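Local coordinates for exopolysaccharide biosynthesis protein (Pantoea stewartii subsp. stewartii DC283, PDB 6TGF) that modifies the exopolysaccharide glycans of the bacterial biofilm, probably by hydrolysis, using a parallel beta-helix fold like that of bacteriophage tailspikes, at residues 364-375 against 387-398; 267-275 against 292-300. All coordinates share one frame; numbering follows the deposited sequence.

Both contacts pair neighbouring coils of one parallel beta-helix, the tailspike-like body of this three-chain assembly. Contact 2 comes first along the chain and joins strand 271-272 to strand 290-296, with helix 252-265 lying against it. Contact 1 follows further along the helix and joins strands 356-366 and 373-378 to strands 380-389 and 396-399. The centres are about 21 Å apart and the nearest atoms about 8 Å, so the two do not touch, although strand 327-330 links 290-296 to 356-366 by parallel pairing. Together they illustrate how a solenoid repeats one backbone ladder while its outward side chains differ, some of them reaching another subunit.

Contact 1. Residues 364-375 against 387-398; sequences RFNNVGGTALSL and YASACTGDVIQA
R364 lays its guanidinium over one face of the Y387 ring in an offset, cation-pi stack, the planes 18° apart and CZ of R364 4.2 Å from the centroid of the Y387 ring. NH1 of R364 stands over the ring's rim, and a bend at chi3 (106°) folds the arginine back onto the next coil. On the other side of the sheet from R364, F365 turns its ring to V395 of the following turn, CD2 of F365 meeting CG1 of V395 at 3.9 Å, while A372 CB sits over one face of the same phenyl ring. In strands 373-375 and 396-398, L373 and I396 run side by side, their CD1 atoms 3.9 Å apart. S374 OG donates to Q397 OE1 (2.7 Å) almost in line with the amide C=O; the glutamine's bend at chi2 (-87°) carries its carboxamide to the serine.

A parallel ladder sets these pairs in register: F365 N to Y387 O, S389 N to F365 O and N367 N to S389 O. T392 N to V368 O and A372 N to D394 O span the turn, and the ladder resumes with L373 N to V395 O, Q397 N to L373 O and L375 N to Q397 O. The D394 carboxylate accepts from N431 ND2 and K428 N.

Y387 OH is hydrogen-bonded to R359 NH2 of the second subunit. On the preceding coil, strand 332-335 pairs with 364-366, and strands 373-378 and 396-399 are neighbours in a separate parallel sheet.

Contact 2. Residues 267-275 against 292-300; sequences QPICVQFPA and FFRISGAMV
R294 brings the end of its guanidinium against the carboxamide of Q272, crossing it with the two planes 44° apart. NH1 and NH2 both donate to one atom, Q272 OE1, which lies in the guanidinium plane; the NH2 of R294 is the nearer to that oxygen, at 2.9 Å. Two N-H groups on one oxygen should limit the rotation of the guanidinium. The arginine is extended from CG to NE, and its NH1 also lies close to I269 O, too close for the details of that bond to be relied on. Q272 turns at chi2 (65°) to present its amide, whose NE2 donates to F273 O (3.1 Å) and, weakly, to G297 O. M299 adds its methyl, CE lying 3.5 Å from Q272 OE1.

These side chains project from two successive coils of a parallel beta-helix, where V271 and Q272 bridge I295 and S296. The ladder between the coils consists of V271 N to R294 O, S296 N to V271 O and F273 N to S296 O. Facing away from Q272 and S296, V271 CG1 and I295 CD1 lie 3.9 Å apart, side by side, and I295 also meets the edge of the F273 ring, which itself packs edge-to-face with F278. C270 SG hangs above the F293 ring, 4.9 Å from its centroid, a distant sulfur-aromatic contact.

Helix 252-265 packs on C270 through Y259 and S262, and on F273 through I255. On the arginine's side, N301 of the third subunit accepts a bond from R294 NH2, and F302 of that same subunit packs on R294 and P268.

Contact 1. Residues 364-375 against 387-398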
ATOM      1  N   ARG B 364       3.121 -10.113  15.970  1.00 31.79           N
ATOM      2  CA  ARG B 364       4.381  -9.958  16.746  1.00 32.51           C
ATOM      3  C   ARG B 364       4.903 -11.348  17.125  1.00 32.51           C
ATOM      4  O   ARG B 364       4.132 -12.125  17.719  1.00 32.60           O
ATOM      5  CB  ARG B 364       4.161  -9.097  17.994  1.00 33.34           C
ATOM      6  CG  ARG B 364       3.903  -7.626  17.697  1.00 34.01           C
ATOM      7  CD  ARG B 364       4.130  -6.724  18.901  1.00 34.92           C
ATOM      8  NE  ARG B 364       5.358  -5.935  18.818  1.00 35.47           N
ATOM      9  CZ  ARG B 364       5.514  -4.840  18.075  1.00 35.89           C
ATOM     10  NH1 ARG B 364       4.523  -4.390  17.322  1.00 35.83           N
ATOM     11  NH2 ARG B 364       6.669  -4.195  18.079  1.00 36.35           N
ATOM     12  N   PHE B 365       6.158 -11.646  16.778  1.00 32.56           N
ATOM     13  CA  PHE B 365       6.874 -12.898  17.140  1.00 32.72           C
ATOM     14  C   PHE B 365       7.960 -12.573  18.172  1.00 33.01           C
ATOM     15  O   PHE B 365       9.022 -12.050  17.786  1.00 33.01           O
ATOM     16  CB  PHE B 365       7.451 -13.564  15.887  1.00 32.57           C
ATOM     17  CG  PHE B 365       6.441 -13.805  14.795  1.00 32.32           C
ATOM     18  CD1 PHE B 365       5.436 -14.747  14.954  1.00 32.29           C
ATOM     19  CD2 PHE B 365       6.491 -13.088  13.610  1.00 32.23           C
ATOM     20  CE1 PHE B 365       4.504 -14.966  13.951  1.00 32.10           C
ATOM     21  CE2 PHE B 365       5.560 -13.309  12.607  1.00 31.99           C
ATOM     22  CZ  PHE B 365       4.568 -14.247  12.779  1.00 31.96           C
ATOM     23  N   ASN B 366       7.687 -12.863  19.447  1.00 33.28           N
ATOM     24  CA  ASN B 366       8.614 -12.624  20.586  1.00 33.76           C
ATOM     25  C   ASN B 366       9.174 -13.966  21.067  1.00 34.07           C
ATOM     26  O   ASN B 366       8.367 -14.832  21.448  1.00 34.01           O
ATOM     27  CB  ASN B 366       7.922 -11.891  21.738  1.00 33.96           C
ATOM     28  CG  ASN B 366       7.403 -10.523  21.351  1.00 33.86           C
ATOM     29  OD1 ASN B 366       8.004  -9.833  20.531  1.00 33.99           O
ATOM     30  ND2 ASN B 366       6.292 -10.118  21.944  1.00 33.67           N
ATOM     31  N   ASN B 367      10.501 -14.126  21.038  1.00 34.47           N
ATOM     32  CA  ASN B 367      11.233 -15.274  21.642  1.00 34.85           C
ATOM     33  C   ASN B 367      10.707 -16.591  21.058  1.00 34.64           C
ATOM     34  O   ASN B 367      10.467 -17.529  21.843  1.00 34.87           O
ATOM     35  CB  ASN B 367      11.113 -15.266  23.169  1.00 35.28           C
ATOM     36  CG  ASN B 367      11.275 -13.884  23.764  1.00 35.47           C
ATOM     37  OD1 ASN B 367      12.383 -13.354  23.824  1.00 35.86           O
ATOM     38  ND2 ASN B 367      10.177 -13.295  24.210  1.00 35.22           N
ATOM     39  N   VAL B 368      10.533 -16.656  19.735  1.00 34.37           N
ATOM     40  CA  VAL B 368      10.077 -17.880  19.012  1.00 34.20           C
ATOM     41  C   VAL B 368      11.310 -18.743  18.715  1.00 34.41           C
ATOM     42  O   VAL B 368      12.236 -18.245  18.043  1.00 34.25           O
ATOM     43  CB  VAL B 368       9.294 -17.529  17.732  1.00 33.84           C
ATOM     44  CG1 VAL B 368       8.952 -18.765  16.912  1.00 33.79           C
ATOM     45  CG2 VAL B 368       8.033 -16.741  18.051  1.00 33.64           C
ATOM     46  N   GLY B 369      11.309 -19.982  19.216  1.00 34.67           N
ATOM     47  CA  GLY B 369      12.411 -20.950  19.066  1.00 34.97           C
ATOM     48  C   GLY B 369      12.330 -21.709  17.751  1.00 34.79           C
ATOM     49  O   GLY B 369      13.396 -21.996  17.178  1.00 35.11           O
ATOM     50  N   GLY B 370      11.113 -22.028  17.294  1.00 34.34           N
ATOM     51  CA  GLY B 370      10.857 -22.760  16.037  1.00 34.12           C
ATOM     52  C   GLY B 370      10.720 -21.827  14.847  1.00 33.59           C
ATOM     53  O   GLY B 370      11.104 -20.650  14.970  1.00 33.66           O
ATOM     54  N   THR B 371      10.197 -22.338  13.729  1.00 33.19           N
ATOM     55  CA  THR B 371       9.856 -21.552  12.512  1.00 32.63           C
ATOM     56  C   THR B 371       8.511 -20.855  12.753  1.00 32.11           C
ATOM     57  O   THR B 371       7.500 -21.569  12.830  1.00 32.16           O
ATOM     58  CB  THR B 371       9.831 -22.438  11.260  1.00 32.59           C
ATOM     59  OG1 THR B 371      11.118 -23.037  11.102  1.00 32.85           O
ATOM     60  CG2 THR B 371       9.478 -21.676  10.002  1.00 32.25           C
ATOM     61  N   ALA B 372       8.503 -19.523  12.871  1.00 31.64           N
ATOM     62  CA  ALA B 372       7.306 -18.714  13.209  1.00 31.18           C
ATOM     63  C   ALA B 372       6.169 -19.020  12.225  1.00 30.77           C
ATOM     64  O   ALA B 372       5.067 -19.364  12.687  1.00 30.67           O
ATOM     65  CB  ALA B 372       7.651 -17.244  13.223  1.00 31.02           C
ATOM     66  N   LEU B 373       6.434 -18.902  10.920  1.00 30.59           N
ATOM     67  CA  LEU B 373       5.471 -19.215   9.828  1.00 30.32           C
ATOM     68  C   LEU B 373       6.149 -20.130   8.803  1.00 30.41           C
ATOM     69  O   LEU B 373       7.255 -19.784   8.347  1.00 30.41           O
ATOM     70  CB  LEU B 373       5.002 -17.912   9.171  1.00 30.11           C
ATOM     71  CG  LEU B 373       4.052 -17.048  10.000  1.00 30.01           C
ATOM     72  CD1 LEU B 373       3.841 -15.693   9.340  1.00 29.81           C
ATOM     73  CD2 LEU B 373       2.716 -17.747  10.215  1.00 29.97           C
ATOM     74  N   SER B 374       5.497 -21.246   8.462  1.00 30.52           N
ATOM     75  CA  SER B 374       5.962 -22.249   7.466  1.00 30.77           C
ATOM     76  C   SER B 374       4.868 -22.468   6.413  1.00 30.68           C
ATOM     77  O   SER B 374       3.793 -22.977   6.784  1.00 30.83           O
ATOM     78  CB  SER B 374       6.341 -23.540   8.144  1.00 31.10           C
ATOM     79  OG  SER B 374       6.793 -24.496   7.196  1.00 31.38           O
ATOM     80  N   LEU B 375       5.138 -22.089   5.158  1.00 30.53           N
ATOM     81  CA  LEU B 375       4.182 -22.175   4.019  1.00 30.46           C
ATOM     82  C   LEU B 375       4.737 -23.125   2.951  1.00 30.82           C
ATOM     83  O   LEU B 375       5.969 -23.288   2.881  1.00 30.98           O
ATOM     84  CB  LEU B 375       3.955 -20.769   3.451  1.00 30.10           C
ATOM     85  CG  LEU B 375       3.548 -19.699   4.464  1.00 29.77           C
ATOM     86  CD1 LEU B 375       3.385 -18.349   3.786  1.00 29.60           C
ATOM     87  CD2 LEU B 375       2.270 -20.083   5.194  1.00 29.73           C
ATOM     88  N   TYR B 387       6.243  -8.014  13.186  1.00 32.23           N
ATOM     89  CA  TYR B 387       7.421  -7.679  14.023  1.00 33.17           C
ATOM     90  C   TYR B 387       7.961  -8.976  14.638  1.00 33.31           C
ATOM     91  O   TYR B 387       7.151  -9.794  15.109  1.00 33.29           O
ATOM     92  CB  TYR B 387       7.025  -6.619  15.059  1.00 33.97           C
ATOM     93  CG  TYR B 387       6.285  -5.432  14.490  1.00 34.46           C
ATOM     94  CD1 TYR B 387       4.923  -5.490  14.236  1.00 34.59           C
ATOM     95  CD2 TYR B 387       6.946  -4.251  14.194  1.00 34.90           C
ATOM     96  CE1 TYR B 387       4.238  -4.409  13.704  1.00 34.74           C
ATOM     97  CE2 TYR B 387       6.276  -3.159  13.663  1.00 35.14           C
ATOM     98  CZ  TYR B 387       4.917  -3.238  13.417  1.00 35.10           C
ATOM     99  OH  TYR B 387       4.247  -2.170  12.895  1.00 35.65           O
ATOM    100  N   ALA B 388       9.282  -9.173  14.589  1.00 33.60           N
ATOM    101  CA  ALA B 388       9.996 -10.328  15.183  1.00 33.89           C
ATOM    102  C   ALA B 388      11.087  -9.814  16.130  1.00 34.38           C
ATOM    103  O   ALA B 388      11.934  -9.024  15.675  1.00 34.30           O
ATOM    104  CB  ALA B 388      10.569 -11.200  14.092  1.00 33.84           C
ATOM    105  N   SER B 389      11.050 -10.237  17.398  1.00 34.95           N
ATOM    106  CA  SER B 389      12.012  -9.842  18.461  1.00 35.66           C
ATOM    107  C   SER B 389      12.641 -11.087  19.093  1.00 36.04           C
ATOM    108  O   SER B 389      11.890 -11.901  19.665  1.00 36.03           O
ATOM    109  CB  SER B 389      11.354  -8.985  19.510  1.00 36.02           C
ATOM    110  OG  SER B 389      12.137  -8.939  20.694  1.00 36.73           O
ATOM    111  N   ALA B 390      13.969 -11.207  19.000  1.00 36.41           N
ATOM    112  CA  ALA B 390      14.796 -12.202  19.722  1.00 36.78           C
ATOM    113  C   ALA B 390      14.304 -13.624  19.422  1.00 36.61           C
ATOM    114  O   ALA B 390      14.181 -14.422  20.369  1.00 36.96           O
ATOM    115  CB  ALA B 390      14.766 -11.899  21.201  1.00 37.15           C
ATOM    116  N   CYS B 391      14.041 -13.925  18.147  1.00 36.10           N
ATOM    117  CA  CYS B 391      13.648 -15.273  17.656  1.00 35.92           C
ATOM    118  C   CYS B 391      14.899 -16.007  17.161  1.00 36.11           C
ATOM    119  O   CYS B 391      15.689 -15.391  16.417  1.00 36.04           O
ATOM    120  CB  CYS B 391      12.602 -15.167  16.553  1.00 35.35           C
ATOM    121  SG  CYS B 391      11.102 -14.295  17.075  1.00 34.91           S
ATOM    122  N   THR B 392      15.076 -17.267  17.572  1.00 36.41           N
ATOM    123  CA  THR B 392      16.296 -18.079  17.315  1.00 36.79           C
ATOM    124  C   THR B 392      16.082 -19.003  16.110  1.00 36.66           C
ATOM    125  O   THR B 392      17.096 -19.458  15.546  1.00 36.99           O
ATOM    126  CB  THR B 392      16.719 -18.863  18.565  1.00 37.28           C
ATOM    127  OG1 THR B 392      15.788 -19.922  18.792  1.00 37.19           O
ATOM    128  CG2 THR B 392      16.814 -17.988  19.795  1.00 37.52           C
ATOM    129  N   GLY B 393      14.826 -19.273  15.736  1.00 36.27           N
ATOM    130  CA  GLY B 393      14.471 -20.064  14.542  1.00 35.95           C
ATOM    131  C   GLY B 393      14.218 -19.170  13.341  1.00 35.45           C
ATOM    132  O   GLY B 393      14.473 -17.951  13.448  1.00 35.30           O
ATOM    133  N   ASP B 394      13.742 -19.752  12.236  1.00 35.08           N
ATOM    134  CA  ASP B 394      13.277 -19.009  11.035  1.00 34.49           C
ATOM    135  C   ASP B 394      11.984 -18.271  11.395  1.00 33.98           C
ATOM    136  O   ASP B 394      11.208 -18.809  12.206  1.00 33.89           O
ATOM    137  CB  ASP B 394      13.053 -19.941   9.840  1.00 34.51           C
ATOM    138  CG  ASP B 394      14.313 -20.603   9.307  1.00 34.85           C
ATOM    139  OD1 ASP B 394      15.416 -20.179   9.703  1.00 35.16           O
ATOM    140  OD2 ASP B 394      14.177 -21.536   8.493  1.00 34.95           O
ATOM    141  N   VAL B 395      11.770 -17.080  10.828  1.00 33.52           N
ATOM    142  CA  VAL B 395      10.539 -16.264  11.048  1.00 33.17           C
ATOM    143  C   VAL B 395       9.570 -16.537   9.886  1.00 32.99           C
ATOM    144  O   VAL B 395       8.614 -17.308  10.094  1.00 32.78           O
ATOM    145  CB  VAL B 395      10.879 -14.771  11.222  1.00 32.94           C
ATOM    146  CG1 VAL B 395       9.635 -13.913  11.399  1.00 32.72           C
ATOM    147  CG2 VAL B 395      11.838 -14.555  12.383  1.00 33.20           C
ATOM    148  N   ILE B 396       9.820 -15.960   8.705  1.00 33.00           N
ATOM    149  CA  ILE B 396       8.994 -16.175   7.478  1.00 32.97           C
ATOM    150  C   ILE B 396       9.688 -17.234   6.612  1.00 33.42           C
ATOM    151  O   ILE B 396      10.719 -16.910   5.989  1.00 33.42           O
ATOM    152  CB  ILE B 396       8.767 -14.857   6.707  1.00 32.70           C
ATOM    153  CG1 ILE B 396       8.400 -13.693   7.635  1.00 32.63           C
ATOM    154  CG2 ILE B 396       7.731 -15.051   5.609  1.00 32.47           C
ATOM    155  CD1 ILE B 396       7.153 -13.917   8.462  1.00 32.55           C
ATOM    156  N   GLN B 397       9.140 -18.453   6.589  1.00 33.89           N
ATOM    157  CA  GLN B 397       9.678 -19.608   5.821  1.00 34.45           C
ATOM    158  C   GLN B 397       8.617 -20.075   4.821  1.00 34.91           C
ATOM    159  O   GLN B 397       7.438 -20.168   5.211  1.00 34.81           O
ATOM    160  CB  GLN B 397      10.088 -20.735   6.772  1.00 34.63           C
ATOM    161  CG  GLN B 397      10.863 -21.862   6.100  1.00 34.90           C
ATOM    162  CD  GLN B 397       9.971 -22.931   5.513  1.00 34.96           C
ATOM    163  OE1 GLN B 397       9.010 -23.377   6.137  1.00 34.92           O
ATOM    164  NE2 GLN B 397      10.291 -23.357   4.303  1.00 34.97           N
ATOM    165  N   ALA B 398       9.029 -20.346   3.580  1.00 35.76           N
ATOM    166  CA  ALA B 398       8.178 -20.905   2.503  1.00 36.57           C
ATOM    167  C   ALA B 398       9.011 -21.862   1.642  1.00 37.65           C
ATOM    168  O   ALA B 398      10.100 -21.454   1.188  1.00 37.76           O
ATOM    169  CB  ALA B 398       7.580 -19.791   1.679  1.00 36.29           C
TER
HETATM  170  O   HOH W   1      14.813 -15.192  22.839  1.00 36.45           O
HETATM  171  O   HOH W   2      13.471 -22.494  12.180  1.00 28.77           O

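Contact 2. Residues 267-275 against 292-300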
ATOM      1  N   GLN B 267     -19.038 -21.444   8.557  1.00 51.44           N
ATOM      2  CA  GLN B 267     -18.978 -20.034   9.027  1.00 51.18           C
ATOM      3  C   GLN B 267     -17.539 -19.538   8.890  1.00 50.65           C
ATOM      4  O   GLN B 267     -16.641 -20.060   9.545  1.00 50.44           O
ATOM      5  CB  GLN B 267     -19.484 -19.922  10.467  1.00 51.22           C
ATOM      6  CG  GLN B 267     -20.983 -19.670  10.567  1.00 51.54           C
ATOM      7  CD  GLN B 267     -21.380 -18.292  10.095  1.00 51.88           C
ATOM      8  OE1 GLN B 267     -20.543 -17.420   9.871  1.00 52.01           O
ATOM      9  NE2 GLN B 267     -22.677 -18.082   9.943  1.00 52.17           N
ATOM     10  N   PRO B 268     -17.275 -18.526   8.031  1.00 50.22           N
ATOM     11  CA  PRO B 268     -15.904 -18.099   7.739  1.00 49.58           C
ATOM     12  C   PRO B 268     -15.105 -17.508   8.916  1.00 48.52           C
ATOM     13  O   PRO B 268     -13.888 -17.486   8.804  1.00 48.35           O
ATOM     14  CB  PRO B 268     -16.069 -17.029   6.646  1.00 49.95           C
ATOM     15  CG  PRO B 268     -17.502 -16.555   6.777  1.00 50.45           C
ATOM     16  CD  PRO B 268     -18.274 -17.760   7.272  1.00 50.62           C
ATOM     17  N   ILE B 269     -15.767 -17.050   9.990  1.00 47.38           N
ATOM     18  CA  ILE B 269     -15.087 -16.425  11.170  1.00 46.37           C
ATOM     19  C   ILE B 269     -14.063 -17.417  11.735  1.00 45.48           C
ATOM     20  O   ILE B 269     -13.013 -16.963  12.234  1.00 45.30           O
ATOM     21  CB  ILE B 269     -16.075 -15.955  12.260  1.00 46.25           C
ATOM     22  CG1 ILE B 269     -15.367 -15.026  13.255  1.00 46.24           C
ATOM     23  CG2 ILE B 269     -16.755 -17.138  12.940  1.00 46.18           C
ATOM     24  CD1 ILE B 269     -16.146 -14.702  14.508  1.00 46.45           C
ATOM     25  N   CYS B 270     -14.367 -18.715  11.675  1.00 44.51           N
ATOM     26  CA  CYS B 270     -13.434 -19.811  12.044  1.00 43.71           C
ATOM     27  C   CYS B 270     -13.056 -19.657  13.528  1.00 42.59           C
ATOM     28  O   CYS B 270     -13.958 -19.851  14.366  1.00 42.87           O
ATOM     29  CB  CYS B 270     -12.246 -19.810  11.087  1.00 43.98           C
ATOM     30  SG  CYS B 270     -11.278 -21.340  11.111  1.00 44.74           S
ATOM     31  N   VAL B 271     -11.808 -19.290  13.849  1.00 41.02           N
ATOM     32  CA  VAL B 271     -11.295 -19.182  15.250  1.00 39.87           C
ATOM     33  C   VAL B 271     -11.073 -17.702  15.589  1.00 38.79           C
ATOM     34  O   VAL B 271     -10.168 -17.087  14.994  1.00 38.52           O
ATOM     35  CB  VAL B 271     -10.004 -20.002  15.445  1.00 39.97           C
ATOM     36  CG1 VAL B 271      -9.564 -20.021  16.902  1.00 39.93           C
ATOM     37  CG2 VAL B 271     -10.152 -21.424  14.920  1.00 40.15           C
ATOM     38  N   GLN B 272     -11.867 -17.167  16.523  1.00 37.62           N
ATOM     39  CA  GLN B 272     -11.799 -15.756  16.988  1.00 36.74           C
ATOM     40  C   GLN B 272     -11.454 -15.735  18.481  1.00 36.02           C
ATOM     41  O   GLN B 272     -12.298 -16.169  19.288  1.00 35.86           O
ATOM     42  CB  GLN B 272     -13.127 -15.044  16.724  1.00 36.87           C
ATOM     43  CG  GLN B 272     -13.126 -13.572  17.119  1.00 37.01           C
ATOM     44  CD  GLN B 272     -12.161 -12.762  16.289  1.00 37.07           C
ATOM     45  OE1 GLN B 272     -12.153 -12.840  15.063  1.00 37.21           O
ATOM     46  NE2 GLN B 272     -11.339 -11.969  16.956  1.00 37.06           N
ATOM     47  N   PHE B 273     -10.255 -15.250  18.823  1.00 35.21           N
ATOM     48  CA  PHE B 273      -9.820 -14.959  20.214  1.00 34.62           C
ATOM     49  C   PHE B 273     -10.423 -13.633  20.667  1.00 34.28           C
ATOM     50  O   PHE B 273     -10.483 -12.684  19.889  1.00 34.30           O
ATOM     51  CB  PHE B 273      -8.298 -14.837  20.318  1.00 34.52           C
ATOM     52  CG  PHE B 273      -7.526 -16.130  20.265  1.00 34.40           C
ATOM     53  CD1 PHE B 273      -7.101 -16.653  19.055  1.00 34.29           C
ATOM     54  CD2 PHE B 273      -7.184 -16.798  21.431  1.00 34.43           C
ATOM     55  CE1 PHE B 273      -6.371 -17.831  19.010  1.00 34.28           C
ATOM     56  CE2 PHE B 273      -6.457 -17.978  21.384  1.00 34.44           C
ATOM     57  CZ  PHE B 273      -6.052 -18.491  20.173  1.00 34.41           C
ATOM     58  N   PRO B 274     -10.876 -13.518  21.934  1.00 34.03           N
ATOM     59  CA  PRO B 274     -11.104 -12.211  22.543  1.00 34.06           C
ATOM     60  C   PRO B 274      -9.751 -11.654  23.010  1.00 34.01           C
ATOM     61  O   PRO B 274      -8.765 -12.364  22.905  1.00 33.88           O
ATOM     62  CB  PRO B 274     -12.073 -12.506  23.696  1.00 34.17           C
ATOM     63  CG  PRO B 274     -11.825 -13.961  24.057  1.00 34.09           C
ATOM     64  CD  PRO B 274     -11.201 -14.625  22.844  1.00 33.97           C
ATOM     65  N   ALA B 275      -9.725 -10.408  23.489  1.00 34.09           N
ATOM     66  CA  ALA B 275      -8.510  -9.749  24.025  1.00 34.15           C
ATOM     67  C   ALA B 275      -8.039 -10.513  25.270  1.00 34.16           C
ATOM     68  O   ALA B 275      -8.908 -11.007  26.020  1.00 34.13           O
ATOM     69  CB  ALA B 275      -8.790  -8.297  24.329  1.00 34.31           C
ATOM     70  N   PHE B 292     -10.647 -23.426   3.979  1.00 54.20           N
ATOM     71  CA  PHE B 292     -10.408 -22.225   4.823  1.00 53.23           C
ATOM     72  C   PHE B 292      -9.803 -22.611   6.177  1.00 51.78           C
ATOM     73  O   PHE B 292     -10.225 -23.620   6.780  1.00 51.84           O
ATOM     74  CB  PHE B 292     -11.719 -21.468   5.051  1.00 54.00           C
ATOM     75  CG  PHE B 292     -11.865 -20.196   4.257  1.00 54.86           C
ATOM     76  CD1 PHE B 292     -11.840 -20.211   2.869  1.00 55.48           C
ATOM     77  CD2 PHE B 292     -12.044 -18.981   4.900  1.00 55.18           C
ATOM     78  CE1 PHE B 292     -11.982 -19.037   2.144  1.00 55.78           C
ATOM     79  CE2 PHE B 292     -12.187 -17.809   4.175  1.00 55.57           C
ATOM     80  CZ  PHE B 292     -12.155 -17.839   2.799  1.00 55.76           C
ATOM     81  N   PHE B 293      -8.839 -21.805   6.633  1.00 49.95           N
ATOM     82  CA  PHE B 293      -8.424 -21.679   8.055  1.00 48.50           C
ATOM     83  C   PHE B 293      -8.162 -20.201   8.360  1.00 47.27           C
ATOM     84  O   PHE B 293      -7.135 -19.665   7.906  1.00 46.90           O
ATOM     85  CB  PHE B 293      -7.183 -22.517   8.373  1.00 48.32           C
ATOM     86  CG  PHE B 293      -6.812 -22.510   9.836  1.00 48.11           C
ATOM     87  CD1 PHE B 293      -6.023 -21.503  10.370  1.00 47.93           C
ATOM     88  CD2 PHE B 293      -7.276 -23.500  10.686  1.00 47.99           C
ATOM     89  CE1 PHE B 293      -5.697 -21.496  11.719  1.00 47.79           C
ATOM     90  CE2 PHE B 293      -6.950 -23.493  12.033  1.00 47.88           C
ATOM     91  CZ  PHE B 293      -6.160 -22.493  12.547  1.00 47.87           C
ATOM     92  N   ARG B 294      -9.076 -19.564   9.094  1.00 46.17           N
ATOM     93  CA  ARG B 294      -8.904 -18.189   9.627  1.00 45.38           C
ATOM     94  C   ARG B 294      -8.652 -18.284  11.135  1.00 44.67           C
ATOM     95  O   ARG B 294      -9.274 -19.137  11.792  1.00 44.35           O
ATOM     96  CB  ARG B 294     -10.128 -17.323   9.312  1.00 45.49           C
ATOM     97  CG  ARG B 294     -10.092 -15.940   9.947  1.00 45.53           C
ATOM     98  CD  ARG B 294     -11.399 -15.198   9.766  1.00 45.79           C
ATOM     99  NE  ARG B 294     -11.414 -13.915  10.460  1.00 45.94           N
ATOM    100  CZ  ARG B 294     -11.606 -13.745  11.767  1.00 45.88           C
ATOM    101  NH1 ARG B 294     -11.795 -14.783  12.567  1.00 45.95           N
ATOM    102  NH2 ARG B 294     -11.601 -12.525  12.278  1.00 46.10           N
ATOM    103  N   ILE B 295      -7.751 -17.445  11.649  1.00 44.18           N
ATOM    104  CA  ILE B 295      -7.478 -17.298  13.107  1.00 44.06           C
ATOM    105  C   ILE B 295      -7.071 -15.843  13.362  1.00 44.03           C
ATOM    106  O   ILE B 295      -6.191 -15.341  12.638  1.00 44.18           O
ATOM    107  CB  ILE B 295      -6.433 -18.334  13.577  1.00 43.97           C
ATOM    108  CG1 ILE B 295      -6.355 -18.413  15.103  1.00 43.95           C
ATOM    109  CG2 ILE B 295      -5.066 -18.081  12.958  1.00 44.14           C
ATOM    110  CD1 ILE B 295      -5.865 -19.748  15.611  1.00 44.10           C
ATOM    111  N   SER B 296      -7.733 -15.177  14.312  1.00 43.94           N
ATOM    112  CA  SER B 296      -7.589 -13.719  14.563  1.00 43.93           C
ATOM    113  C   SER B 296      -7.722 -13.416  16.058  1.00 44.45           C
ATOM    114  O   SER B 296      -8.556 -14.062  16.724  1.00 44.15           O
ATOM    115  CB  SER B 296      -8.594 -12.939  13.757  1.00 43.80           C
ATOM    116  OG  SER B 296      -8.303 -11.548  13.794  1.00 43.74           O
ATOM    117  N   GLY B 297      -6.921 -12.467  16.551  1.00 45.33           N
ATOM    118  CA  GLY B 297      -7.059 -11.870  17.894  1.00 46.45           C
ATOM    119  C   GLY B 297      -8.040 -10.712  17.881  1.00 47.69           C
ATOM    120  O   GLY B 297      -8.545 -10.381  16.789  1.00 47.89           O
ATOM    121  N   ALA B 298      -8.293 -10.114  19.050  1.00 49.52           N
ATOM    122  CA  ALA B 298      -9.285  -9.033  19.274  1.00 51.08           C
ATOM    123  C   ALA B 298      -9.273  -8.049  18.099  1.00 52.74           C
ATOM    124  O   ALA B 298      -8.247  -7.364  17.912  1.00 52.99           O
ATOM    125  CB  ALA B 298      -8.991  -8.331  20.577  1.00 51.19           C
ATOM    126  N   MET B 299     -10.373  -7.989  17.339  1.00 54.86           N
ATOM    127  CA  MET B 299     -10.538  -7.105  16.153  1.00 56.59           C
ATOM    128  C   MET B 299     -10.830  -5.676  16.622  1.00 58.06           C
ATOM    129  O   MET B 299     -12.009  -5.265  16.598  1.00 58.37           O
ATOM    130  CB  MET B 299     -11.672  -7.592  15.242  1.00 57.05           C
ATOM    131  CG  MET B 299     -11.320  -8.835  14.446  1.00 57.30           C
ATOM    132  SD  MET B 299     -12.656  -9.373  13.346  1.00 57.86           S
ATOM    133  CE  MET B 299     -13.903  -9.857  14.540  1.00 57.59           C
ATOM    134  N   VAL B 300      -9.786  -4.960  17.052  1.00 59.77           N
ATOM    135  CA  VAL B 300      -9.811  -3.501  17.373  1.00 61.54           C
ATOM    136  C   VAL B 300      -8.522  -2.889  16.813  1.00 62.75           C
ATOM    137  O   VAL B 300      -7.457  -3.517  16.979  1.00 62.84           O
ATOM    138  CB  VAL B 300      -9.949  -3.241  18.887  1.00 61.87           C
ATOM    139  CG1 VAL B 300     -10.370  -1.806  19.175  1.00 62.27           C
ATOM    140  CG2 VAL B 300     -10.903  -4.218  19.558  1.00 61.70           C
TER